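Local coordinates for ML032222a iGluR (PDB 4YKI), which binds glycine through its ligand-binding domain and probably forms a glycine-activated, ionotropic glutamate receptor-type ion channel in a ctenophore, at residues L232-F235 with R236-F240. Sequence-based numbering, arbitrary orientation.
Sequences LLKF and REEGF
Phe235 and Phe240 make a local edge-to-face contact where helix 225-238 ends and turns into helix 240-248. CD2 of Phe240 lies over one face of the Phe235 ring, 3.7 Å from Phe235 CG and off-centre toward the rim. The ring planes stand at 72°. CG of Phe240 lies anti to its backbone N (chi1 -174°), which swings the ring alongside Phe235. The other neighbours of Phe235 include Lys44 and Leu45 of helix 37-49. In the backbone, Phe240 N donates to Phe235 O at 2.9 Å. Glu238 N donates to Lys234 O at 2.8 Å in the last turn of the helix. Gly239 N bonds to Arg236 O at 3.1 Å.

The Lys234 chain bends at chi2 and crosses the Glu238 carboxylate, with Lys234 CE 3.3 Å from Glu238 OE2. Lys234 NZ forms a long salt bridge with Glu237 OE2 (3.6 Å). The other oxygen of Glu237, OE1, accepts a bond from Ser96 N of the second subunit. Arg236 extends away to Glu213 and Ser211 of that subunit, so this helix end also lies at the dimer interface. Gly239, with positive phi (92°), closes the helix in a Schellman motif and serves as N-cap of the next one.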
ATOM      1  N   LEU B 232      -5.015  10.050   6.156  1.00 12.97           N
ATOM      2  CA  LEU B 232      -5.288   8.824   5.410  1.00 11.74           C
ATOM      3  C   LEU B 232      -4.757   7.573   6.119  1.00 12.03           C
ATOM      4  O   LEU B 232      -5.415   6.534   6.130  1.00 12.37           O
ATOM      5  CB  LEU B 232      -4.741   8.914   3.975  1.00 11.04           C
ATOM      6  CG  LEU B 232      -5.474   9.885   3.057  1.00 11.99           C
ATOM      7  CD1 LEU B 232      -4.767   9.929   1.729  1.00 13.30           C
ATOM      8  CD2 LEU B 232      -6.911   9.454   2.868  1.00 14.38           C
ATOM      9  N   LEU B 233      -3.579   7.663   6.729  1.00 12.18           N
ATOM     10  CA  LEU B 233      -3.070   6.549   7.539  1.00 13.14           C
ATOM     11  C   LEU B 233      -4.030   6.226   8.689  1.00 13.24           C
ATOM     12  O   LEU B 233      -4.342   5.071   8.946  1.00 13.69           O
ATOM     13  CB  LEU B 233      -1.670   6.864   8.029  1.00 14.15           C
ATOM     14  CG  LEU B 233      -1.012   5.828   8.949  1.00 18.55           C
ATOM     15  CD1 LEU B 233      -1.104   4.399   8.461  1.00 20.33           C
ATOM     16  CD2 LEU B 233       0.434   6.244   9.170  1.00 21.29           C
ATOM     17  N   LYS B 234      -4.533   7.251   9.363  0.52 13.05           N
ATOM     18  CA  LYS B 234      -5.485   7.031  10.443  0.52 14.24           C
ATOM     19  C   LYS B 234      -6.764   6.357   9.931  0.52 13.52           C
ATOM     20  O   LYS B 234      -7.251   5.416  10.535  0.52 13.90           O
ATOM     21  CB  LYS B 234      -5.805   8.347  11.159  0.52 16.50           C
ATOM     22  CG  LYS B 234      -6.475   8.182  12.520  0.52 19.44           C
ATOM     23  CD  LYS B 234      -5.570   7.444  13.504  0.52 22.88           C
ATOM     24  CE  LYS B 234      -6.053   7.518  14.946  0.52 25.42           C
ATOM     25  NZ  LYS B 234      -5.346   6.546  15.817  0.52 27.57           N
ATOM     26  N   PHE B 235      -7.308   6.825   8.810  1.00 13.01           N
ATOM     27  CA  PHE B 235      -8.489   6.181   8.228  1.00 12.33           C
ATOM     28  C   PHE B 235      -8.220   4.684   8.033  1.00 12.98           C
ATOM     29  O   PHE B 235      -9.060   3.853   8.342  1.00 13.94           O
ATOM     30  CB  PHE B 235      -8.809   6.753   6.828  1.00 13.24           C
ATOM     31  CG  PHE B 235      -9.425   8.135   6.794  1.00 14.00           C
ATOM     32  CD1 PHE B 235      -9.789   8.825   7.925  1.00 15.51           C
ATOM     33  CD2 PHE B 235      -9.677   8.699   5.568  1.00 14.20           C
ATOM     34  CE1 PHE B 235     -10.362  10.075   7.831  1.00 17.56           C
ATOM     35  CE2 PHE B 235     -10.239   9.942   5.462  1.00 14.80           C
ATOM     36  CZ  PHE B 235     -10.595  10.638   6.585  1.00 15.73           C
ATOM     37  N   ARG B 236      -7.040   4.337   7.538  1.00 12.54           N
ATOM     38  CA  ARG B 236      -6.730   2.938   7.301  1.00 12.63           C
ATOM     39  C   ARG B 236      -6.656   2.161   8.620  1.00 12.76           C
ATOM     40  O   ARG B 236      -7.248   1.090   8.762  1.00 13.45           O
ATOM     41  CB  ARG B 236      -5.423   2.819   6.531  1.00 13.27           C
ATOM     42  CG  ARG B 236      -5.121   1.456   6.020  1.00 14.95           C
ATOM     43  CD  ARG B 236      -3.972   1.510   5.035  1.00 16.63           C
ATOM     44  NE  ARG B 236      -3.551   0.185   4.638  1.00 16.50           N
ATOM     45  CZ  ARG B 236      -2.688  -0.077   3.660  1.00 14.60           C
ATOM     46  NH1 ARG B 236      -2.136   0.902   2.957  1.00 15.02           N
ATOM     47  NH2 ARG B 236      -2.352  -1.321   3.414  1.00 16.10           N
ATOM     48  N   GLU B 237      -5.936   2.724   9.583  1.00 12.53           N
ATOM     49  CA  GLU B 237      -5.735   2.102  10.886  1.00 13.50           C
ATOM     50  C   GLU B 237      -7.037   1.933  11.660  1.00 13.75           C
ATOM     51  O   GLU B 237      -7.207   0.963  12.391  1.00 14.89           O
ATOM     52  CB  GLU B 237      -4.741   2.955  11.682  1.00 13.18           C
ATOM     53  CG  GLU B 237      -4.423   2.422  13.072  1.00 15.07           C
ATOM     54  CD  GLU B 237      -3.257   3.124  13.713  1.00 15.87           C
ATOM     55  OE1 GLU B 237      -2.163   3.134  13.140  1.00 15.76           O
ATOM     56  OE2 GLU B 237      -3.433   3.668  14.813  1.00 18.71           O
ATOM     57  N   GLU B 238      -7.955   2.873  11.512  1.00 14.13           N
ATOM     58  CA  GLU B 238      -9.234   2.793  12.203  1.00 15.19           C
ATOM     59  C   GLU B 238     -10.235   1.880  11.525  1.00 14.64           C
ATOM     60  O   GLU B 238     -11.288   1.615  12.091  1.00 16.29           O
ATOM     61  CB  GLU B 238      -9.826   4.193  12.404  1.00 17.41           C
ATOM     62  CG  GLU B 238      -9.008   5.031  13.373  1.00 22.17           C
ATOM     63  CD  GLU B 238      -9.492   6.446  13.516  1.00 26.10           C
ATOM     64  OE1 GLU B 238     -10.080   6.972  12.565  1.00 26.96           O
ATOM     65  OE2 GLU B 238      -9.258   7.036  14.590  1.00 29.71           O
ATOM     66  N   GLY B 239      -9.918   1.394  10.332  1.00 14.80           N
ATOM     67  CA  GLY B 239     -10.802   0.492   9.613  1.00 14.78           C
ATOM     68  C   GLY B 239     -11.767   1.188   8.675  1.00 14.48           C
ATOM     69  O   GLY B 239     -12.625   0.535   8.072  1.00 14.66           O
ATOM     70  N   PHE B 240     -11.642   2.506   8.566  1.00 14.36           N
ATOM     71  CA  PHE B 240     -12.583   3.299   7.781  1.00 13.51           C
ATOM     72  C   PHE B 240     -12.511   2.979   6.286  1.00 13.22           C
ATOM     73  O   PHE B 240     -13.537   2.919   5.609  1.00 13.28           O
ATOM     74  CB  PHE B 240     -12.324   4.781   8.043  1.00 13.80           C
ATOM     75  CG  PHE B 240     -13.325   5.725   7.415  1.00 13.82           C
ATOM     76  CD1 PHE B 240     -14.693   5.592   7.628  1.00 15.70           C
ATOM     77  CD2 PHE B 240     -12.880   6.791   6.657  1.00 14.07           C
ATOM     78  CE1 PHE B 240     -15.587   6.479   7.066  1.00 17.78           C
ATOM     79  CE2 PHE B 240     -13.778   7.692   6.098  1.00 15.94           C
ATOM     80  CZ  PHE B 240     -15.128   7.538   6.314  1.00 17.72           C
TER